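Local coordinates for protein tannase (Fusobacterium nucleatum subsp. nucleatum ATCC 25586, PDB 6YQ4) that acts as a tannase with detoxicant activity against gallotannins, probably hydrolysing their ester bonds with an alpha/beta-hydrolase-type fold, at residues 62-66 / 106-110; 200-204 / 488-493; 257-261 / 349-353. All coordinates share one frame. Where two conformers were deposited one is given. Numbering follows the deposited sequence.

The three contacts illustrate how chemistry follows position in a fold. Interactions 1 and 2 lie on the same side of the chain's centre, their own centres about 14 Å apart, and meet through the C-terminal helix: Tyr109 OH of interaction 1 lies 2.4 Å from Asp490 OD1 of interaction 2, probably a hydrogen bond. Interaction 2 is a buried, apolar strand-on-helix contact of the main sheet, whereas interaction 1 is partly buried and joins two loops through a T-shaped tyrosine pair. Interaction 3, on the opposite side of the centre and about 39 Å from interaction 2 between centres, is mostly buried too, yet combines apolar packing with charge, a helix cap and a bridging water.

Interaction 1: residues 62-66 / 106-110; sequences SIGSY and SKGYV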
loop_
_atom_site.group_PDB
_atom_site.type_symbol
_atom_site.label_atom_id
_atom_site.label_comp_id
_atom_site.label_asym_id
_atom_site.label_seq_id
_atom_site.Cartn_x
_atom_site.Cartn_y
_atom_site.Cartn_z
ATOM N N SER A 62 -24.260 17.457 15.095
ATOM C CA SER A 62 -22.931 17.649 14.545
ATOM C C SER A 62 -21.913 16.897 15.387
ATOM O O SER A 62 -22.111 16.690 16.585
ATOM C CB SER A 62 -22.570 19.140 14.506
ATOM O OG SER A 62 -22.949 19.713 13.270
ATOM N N ILE A 63 -20.821 16.496 14.748
ATOM C CA ILE A 63 -19.643 15.971 15.430
ATOM C C ILE A 63 -18.469 16.866 15.040
ATOM O O ILE A 63 -17.923 16.752 13.932
ATOM C CB ILE A 63 -19.360 14.507 15.077
ATOM C CG1 ILE A 63 -20.565 13.629 15.424
ATOM C CG2 ILE A 63 -18.120 14.047 15.807
ATOM C CD1 ILE A 63 -20.529 13.077 16.822
ATOM N N GLY A 64 -18.055 17.734 15.957
ATOM C CA GLY A 64 -17.038 18.708 15.612
ATOM C C GLY A 64 -17.577 19.596 14.512
ATOM O O GLY A 64 -18.727 20.043 14.559
ATOM N N SER A 65 -16.753 19.833 13.487
ATOM C CA SER A 65 -17.178 20.594 12.320
ATOM C C SER A 65 -18.070 19.804 11.374
ATOM O O SER A 65 -18.597 20.393 10.428
ATOM C CB SER A 65 -15.954 21.085 11.537
ATOM O OG SER A 65 -14.880 21.422 12.404
ATOM N N TYR A 66 -18.252 18.502 11.591
ATOM C CA TYR A 66 -18.828 17.613 10.586
ATOM C C TYR A 66 -20.314 17.372 10.837
ATOM O O TYR A 66 -20.741 17.168 11.977
ATOM C CB TYR A 66 -18.084 16.274 10.561
ATOM C CG TYR A 66 -16.617 16.360 10.156
ATOM C CD1 TYR A 66 -15.685 15.418 10.624
ATOM C CD2 TYR A 66 -16.161 17.358 9.292
ATOM C CE1 TYR A 66 -14.357 15.489 10.261
ATOM C CE2 TYR A 66 -14.829 17.435 8.922
ATOM C CZ TYR A 66 -13.930 16.503 9.409
ATOM O OH TYR A 66 -12.610 16.560 9.029
ATOM N N SER A 106 -15.605 8.059 15.790
ATOM C CA SER A 106 -15.577 8.960 16.941
ATOM C C SER A 106 -15.272 10.388 16.516
ATOM O O SER A 106 -15.741 11.340 17.151
ATOM C CB SER A 106 -14.536 8.497 17.962
ATOM O OG SER A 106 -13.226 8.754 17.477
ATOM N N LYS A 107 -14.486 10.552 15.455
ATOM C CA LYS A 107 -14.157 11.856 14.896
ATOM C C LYS A 107 -15.223 12.380 13.940
ATOM O O LYS A 107 -15.036 13.453 13.357
ATOM C CB LYS A 107 -12.800 11.785 14.179
ATOM C CG LYS A 107 -11.608 11.756 15.128
ATOM C CD LYS A 107 -11.595 13.041 15.968
ATOM C CE LYS A 107 -10.876 12.853 17.290
ATOM N NZ LYS A 107 -9.592 12.159 17.059
ATOM N N GLY A 108 -16.316 11.652 13.737
ATOM C CA GLY A 108 -17.393 12.149 12.903
ATOM C C GLY A 108 -17.319 11.808 11.428
ATOM O O GLY A 108 -18.073 12.396 10.645
ATOM N N TYR A 109 -16.438 10.891 11.022
ATOM C CA TYR A 109 -16.390 10.434 9.635
ATOM C C TYR A 109 -17.468 9.395 9.357
ATOM O O TYR A 109 -17.816 8.585 10.219
ATOM C CB TYR A 109 -15.025 9.820 9.299
ATOM C CG TYR A 109 -13.905 10.807 9.364
ATOM C CD1 TYR A 109 -13.359 11.186 10.581
ATOM C CD2 TYR A 109 -13.410 11.389 8.218
ATOM C CE1 TYR A 109 -12.345 12.123 10.650
ATOM C CE2 TYR A 109 -12.391 12.333 8.280
ATOM C CZ TYR A 109 -11.866 12.691 9.493
ATOM O OH TYR A 109 -10.856 13.619 9.546
ATOM N N VAL A 110 -17.990 9.416 8.140
ATOM C CA VAL A 110 -18.681 8.250 7.611
ATOM C C VAL A 110 -17.634 7.221 7.194
ATOM O O VAL A 110 -16.573 7.560 6.656
ATOM C CB VAL A 110 -19.604 8.641 6.443
ATOM C CG1 VAL A 110 -19.982 7.409 5.624
ATOM C CG2 VAL A 110 -20.853 9.320 6.960
#
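A beta turn packs against the C-terminal end of a helix, closest where Ile63 CA lies 5.1 Å from Gly108 CA. The type II' turn 63-66 is closed by two backbone hydrogen bonds, Ile63 N to Tyr66 O and Tyr66 N to Ile63 O, both 2.9 Å, with Gly64 supplying the positive phi (62°). Across from it, Gly108 (phi 90°, psi 12°) ends helix 100-106 in a Schellman motif. Glycine is called for twice over: a CB would jam against the preceding carbonyl and clash with Ile63 CG2, 3.5 Å from Gly108 CA. Residues 106-110 link helix 100-106 to strand 110-114 of the alpha/beta sheet; 62-66 lie between strands 48-54 and 73-76. The Tyr66 ring edge meets Lys107 O (CD1 to O 3.4 Å) and the face of Tyr109 in a T-shaped stack (centroids 5.3 Å apart, planes at 69°). Beyond the stack, Tyr109 OH hydrogen-bonds Asp490 OD1 of helix 482-493, and Tyr66 OH makes a weak hydrogen bond to the same atom.

Interaction 2: residues 200-204 / 488-493; sequences IFAVS and WIDNVV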
loop_
_atom_site.group_PDB
_atom_site.type_symbol
_atom_site.label_atom_id
_atom_site.label_comp_id
_atom_site.label_asym_id
_atom_site.label_seq_id
_atom_site.Cartn_x
_atom_site.Cartn_y
_atom_site.Cartn_z
ATOM N N ILE A 200 -10.444 9.975 -5.949
ATOM C CA ILE A 200 -10.635 10.133 -4.511
ATOM C C ILE A 200 -9.987 11.429 -4.032
ATOM O O ILE A 200 -9.254 12.093 -4.758
ATOM C CB ILE A 200 -10.118 8.928 -3.696
ATOM C CG1 ILE A 200 -8.631 8.709 -3.903
ATOM C CG2 ILE A 200 -10.857 7.672 -4.077
ATOM C CD1 ILE A 200 -8.048 7.833 -2.871
ATOM N N PHE A 201 -10.284 11.783 -2.775
ATOM C CA PHE A 201 -9.847 13.070 -2.251
ATOM C C PHE A 201 -8.430 13.019 -1.685
ATOM O O PHE A 201 -7.659 13.967 -1.867
ATOM C CB PHE A 201 -10.835 13.576 -1.196
ATOM C CG PHE A 201 -10.454 14.915 -0.593
ATOM C CD1 PHE A 201 -10.659 16.100 -1.285
ATOM C CD2 PHE A 201 -9.862 14.976 0.664
ATOM C CE1 PHE A 201 -10.292 17.351 -0.722
ATOM C CE2 PHE A 201 -9.489 16.188 1.227
ATOM C CZ PHE A 201 -9.712 17.392 0.527
ATOM N N ALA A 202 -8.058 11.937 -1.007
ATOM C CA ALA A 202 -6.742 11.866 -0.389
ATOM C C ALA A 202 -6.375 10.407 -0.167
ATOM O O ALA A 202 -7.244 9.557 -0.000
ATOM C CB ALA A 202 -6.701 12.639 0.934
ATOM N N VAL A 203 -5.074 10.135 -0.180
ATOM C CA VAL A 203 -4.521 8.799 -0.037
ATOM C C VAL A 203 -3.722 8.768 1.252
ATOM O O VAL A 203 -2.896 9.656 1.494
ATOM C CB VAL A 203 -3.606 8.429 -1.223
ATOM C CG1 VAL A 203 -2.847 7.168 -0.929
ATOM C CG2 VAL A 203 -4.385 8.274 -2.478
ATOM N N SER A 204 -3.952 7.752 2.068
ATOM C CA SER A 204 -3.015 7.377 3.108
ATOM C C SER A 204 -2.549 5.959 2.821
ATOM O O SER A 204 -3.372 5.086 2.541
ATOM C CB SER A 204 -3.641 7.467 4.505
ATOM O OG SER A 204 -2.929 6.606 5.384
ATOM N N TRP A 488 -3.912 14.689 10.413
ATOM C CA TRP A 488 -3.630 14.992 9.012
ATOM C C TRP A 488 -4.907 15.056 8.184
ATOM O O TRP A 488 -5.084 15.974 7.374
ATOM C CB TRP A 488 -2.673 13.951 8.447
ATOM C CG TRP A 488 -2.344 14.144 7.004
ATOM C CD1 TRP A 488 -1.442 15.023 6.485
ATOM C CD2 TRP A 488 -2.914 13.454 5.890
ATOM N NE1 TRP A 488 -1.407 14.920 5.118
ATOM C CE2 TRP A 488 -2.306 13.967 4.725
ATOM C CE3 TRP A 488 -3.879 12.453 5.762
ATOM C CZ2 TRP A 488 -2.635 13.520 3.446
ATOM C CZ3 TRP A 488 -4.190 11.992 4.492
ATOM C CH2 TRP A 488 -3.571 12.529 3.353
ATOM N N ILE A 489 -5.819 14.092 8.377
ATOM C CA ILE A 489 -7.049 14.069 7.589
ATOM C C ILE A 489 -7.900 15.288 7.909
ATOM O O ILE A 489 -8.422 15.960 7.008
ATOM C CB ILE A 489 -7.844 12.770 7.832
ATOM C CG1 ILE A 489 -7.075 11.532 7.421
ATOM C CG2 ILE A 489 -9.190 12.814 7.106
ATOM C CD1 ILE A 489 -7.846 10.268 7.673
ATOM N N ASP A 490 -8.087 15.573 9.200
ATOM C CA ASP A 490 -8.803 16.787 9.603
ATOM C C ASP A 490 -8.205 18.030 8.945
ATOM O O ASP A 490 -8.933 18.880 8.417
ATOM C CB ASP A 490 -8.789 16.941 11.131
ATOM C CG ASP A 490 -9.926 16.191 11.814
ATOM O OD1 ASP A 490 -10.449 15.218 11.226
ATOM O OD2 ASP A 490 -10.304 16.572 12.944
ATOM N N ASN A 491 -6.873 18.145 8.963
ATOM C CA ASN A 491 -6.224 19.318 8.386
ATOM C C ASN A 491 -6.405 19.366 6.881
ATOM O O ASN A 491 -6.729 20.416 6.316
ATOM C CB ASN A 491 -4.741 19.330 8.718
ATOM C CG ASN A 491 -4.051 20.536 8.153
ATOM O OD1 ASN A 491 -4.321 21.658 8.580
ATOM N ND2 ASN A 491 -3.173 20.330 7.174
ATOM N N VAL A 492 -6.209 18.230 6.221
ATOM C CA VAL A 492 -6.334 18.139 4.772
ATOM C C VAL A 492 -7.773 18.411 4.316
ATOM O O VAL A 492 -8.003 19.030 3.265
ATOM C CB VAL A 492 -5.797 16.752 4.375
ATOM C CG1 VAL A 492 -6.384 16.257 3.093
ATOM C CG2 VAL A 492 -4.264 16.793 4.335
ATOM N N VAL A 493 -8.760 18.004 5.119
ATOM C CA VAL A 493 -10.162 18.229 4.779
ATOM C C VAL A 493 -10.540 19.702 4.937
ATOM O O VAL A 493 -11.495 20.170 4.305
ATOM C CB VAL A 493 -11.037 17.305 5.646
ATOM C CG1 VAL A 493 -12.476 17.777 5.677
ATOM C CG2 VAL A 493 -10.946 15.865 5.142
#
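Helix residues 488-493 lie along strand 202-204 and Phe201, the residue preceding it. The short axes run nearly antiparallel (166°), 10.6 Å apart at closest approach, and no hydrogen bond links the segments. Trp488 comes first: the far corner of its indole, CH2, lies 4.0 Å from Ala202 CB and 3.5 Å from Val203 O. One turn on, where Val492 N hydrogen-bonds Trp488 O at 2.8 Å, Val492 points at the strand, placing CG1 3.6 Å from Phe201 CE2 and 4.2 Å from Ala202 CB; its carbonyl O approaches the edge of the Phe201 ring, 3.6 Å from CZ. Val493 then completes the patch, its CG2 4.2 Å from Phe201 CE2. With chi1 at 180°, Phe201 extends its ring to the helix, while Ala202 offers only a methyl group to the side chains of Trp488 and Val492. In this alpha/beta-hydrolase-type core, strand 202-206 runs between parallel strands 160-163 and 435-439; the C-terminal helix 482-493 covers one face, also touching Tyr435 and Ile161, whereas Val203 points away from it and touches Ser172 of helix 167-177.

Interaction 3: residues 257-261 / 349-353; sequences LTNDE and RMKSP
One carboxylate serves two purposes here: Glu261 caps its own helix with OE1 and reaches the facing loop with OE2 by way of water. Thr258 is the N-cap of helix 259-279, in an extended conformation (phi -70°, psi 170°) with chi1 p, so that Thr258 OG1 accepts from Glu261 N at 3.2 Å. Glu261, with chi1 m and chi2 t, folds back to accept from Thr258 N, OE1 to N a very short 2.5 Å. A water donates to Glu261 OE2 at 2.9 Å and is hydrogen-bonded to Ser352 OG at 3.0 Å, which also hydrogen-bonds Arg231; no direct hydrogen bond joins the segments.

Residues 349-353 form a mostly extended loop, broken at Met350 (phi -97°, psi -74°). The CA atoms of Glu261 and Pro353 lie 6.2 Å apart, those of Leu257 and Ser352 7.3 Å. Leu257 (chi1 m, chi2 t) points its methyls at the loop: CD2 lies 3.7 Å from Pro353 CD, and CD1 covers one face of the Arg349 guanidinium, 3.7 Å from CZ. Arg349 (chi1 121°, between wells) makes a weak hydrogen bond from NH2 to Lys351 O (3.4 Å), a salt bridge with Glu220 and a hydrogen bond to Val226 O. Pro353 CG rests 3.4 Å from Glu261 O. Away from the magnesium site, the contact fastens a loop to a helix start, and the reciprocal Thr258-Glu261 bonding is a classical capping box.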
loop_
_atom_site.group_PDB
_atom_site.type_symbol
_atom_site.label_atom_id
_atom_site.label_comp_id
_atom_site.label_asym_id
_atom_site.label_seq_id
_atom_site.Cartn_x
_atom_site.Cartn_y
_atom_site.Cartn_z
ATOM N N LEU A 257 23.039 -16.168 2.085
ATOM C CA LEU A 257 22.857 -16.173 0.638
ATOM C C LEU A 257 23.846 -17.113 -0.050
ATOM O O LEU A 257 25.044 -17.105 0.249
ATOM C CB LEU A 257 23.025 -14.755 0.083
ATOM C CG LEU A 257 21.985 -13.660 0.349
ATOM C CD1 LEU A 257 22.232 -12.416 -0.557
ATOM C CD2 LEU A 257 20.582 -14.202 0.161
ATOM N N THR A 258 23.344 -17.910 -0.989
ATOM C CA THR A 258 24.228 -18.751 -1.773
ATOM C C THR A 258 25.062 -17.891 -2.717
ATOM O O THR A 258 24.821 -16.693 -2.894
ATOM C CB THR A 258 23.436 -19.774 -2.573
ATOM O OG1 THR A 258 22.628 -19.080 -3.531
ATOM C CG2 THR A 258 22.553 -20.575 -1.648
ATOM N N ASN A 259 26.057 -18.524 -3.343
ATOM C CA ASN A 259 26.926 -17.778 -4.244
ATOM C C ASN A 259 26.163 -17.251 -5.453
ATOM O O ASN A 259 26.432 -16.139 -5.922
ATOM C CB ASN A 259 28.096 -18.643 -4.678
ATOM C CG ASN A 259 29.297 -18.441 -3.796
ATOM O OD1 ASN A 259 29.494 -17.356 -3.239
ATOM N ND2 ASN A 259 30.118 -19.468 -3.672
ATOM N N ASP A 260 25.206 -18.032 -5.966
ATOM C CA ASP A 260 24.398 -17.560 -7.085
ATOM C C ASP A 260 23.505 -16.415 -6.660
ATOM O O ASP A 260 23.294 -15.463 -7.424
ATOM C CB ASP A 260 23.552 -18.700 -7.655
ATOM C CG ASP A 260 24.279 -19.479 -8.726
ATOM O OD1 ASP A 260 25.094 -18.874 -9.461
ATOM O OD2 ASP A 260 24.025 -20.700 -8.832
ATOM N N GLU A 261 22.960 -16.495 -5.445
ATOM C CA GLU A 261 22.160 -15.390 -4.933
ATOM C C GLU A 261 22.973 -14.110 -4.875
ATOM O O GLU A 261 22.442 -13.021 -5.133
ATOM C CB GLU A 261 21.613 -15.717 -3.547
ATOM C CG GLU A 261 20.402 -16.594 -3.563
ATOM C CD GLU A 261 20.039 -17.079 -2.168
ATOM O OE1 GLU A 261 20.957 -17.362 -1.377
ATOM O OE2 GLU A 261 18.837 -17.196 -1.868
ATOM N N ARG A 349 19.404 -8.833 6.455
ATOM C CA ARG A 349 18.465 -8.599 5.368
ATOM C C ARG A 349 17.237 -9.480 5.567
ATOM O O ARG A 349 17.292 -10.494 6.255
ATOM C CB ARG A 349 19.138 -8.876 4.010
ATOM C CG ARG A 349 18.481 -9.953 3.140
ATOM C CD ARG A 349 19.456 -10.662 2.178
ATOM N NE ARG A 349 20.403 -9.776 1.497
ATOM C CZ ARG A 349 20.305 -9.382 0.227
ATOM N NH1 ARG A 349 21.223 -8.579 -0.289
ATOM N NH2 ARG A 349 19.285 -9.774 -0.531
ATOM N N MET A 350 16.120 -9.082 4.965
ATOM C CA MET A 350 14.895 -9.869 5.060
ATOM C C MET A 350 14.682 -10.774 3.845
ATOM O O MET A 350 14.829 -11.991 3.931
ATOM C CB MET A 350 13.699 -8.952 5.219
ATOM C CG MET A 350 12.508 -9.658 5.786
ATOM S SD MET A 350 11.002 -8.729 5.586
ATOM C CE MET A 350 9.869 -10.003 5.009
ATOM N N LYS A 351 14.307 -10.198 2.715
ATOM C CA LYS A 351 14.030 -11.008 1.545
ATOM C C LYS A 351 15.328 -11.344 0.818
ATOM O O LYS A 351 16.330 -10.635 0.921
ATOM C CB LYS A 351 13.059 -10.274 0.617
ATOM C CG LYS A 351 11.777 -9.846 1.310
ATOM C CD LYS A 351 10.659 -9.549 0.335
ATOM C CE LYS A 351 9.375 -9.277 1.092
ATOM N NZ LYS A 351 8.339 -8.583 0.243
ATOM N N SER A 352 15.303 -12.459 0.082
ATOM C CA SER A 352 16.419 -12.927 -0.722
ATOM C C SER A 352 16.223 -12.558 -2.190
ATOM O O SER A 352 15.092 -12.538 -2.681
ATOM C CB SER A 352 16.580 -14.444 -0.591
ATOM O OG SER A 352 16.572 -14.808 0.773
ATOM N N PRO A 353 17.310 -12.311 -2.918
ATOM C CA PRO A 353 17.195 -11.777 -4.280
ATOM C C PRO A 353 16.881 -12.867 -5.289
ATOM O O PRO A 353 17.493 -13.943 -5.259
ATOM C CB PRO A 353 18.591 -11.182 -4.532
ATOM C CG PRO A 353 19.504 -12.076 -3.743
ATOM C CD PRO A 353 18.712 -12.602 -2.557
HETATM O O HOH W 1 17.338 -17.681 0.593
#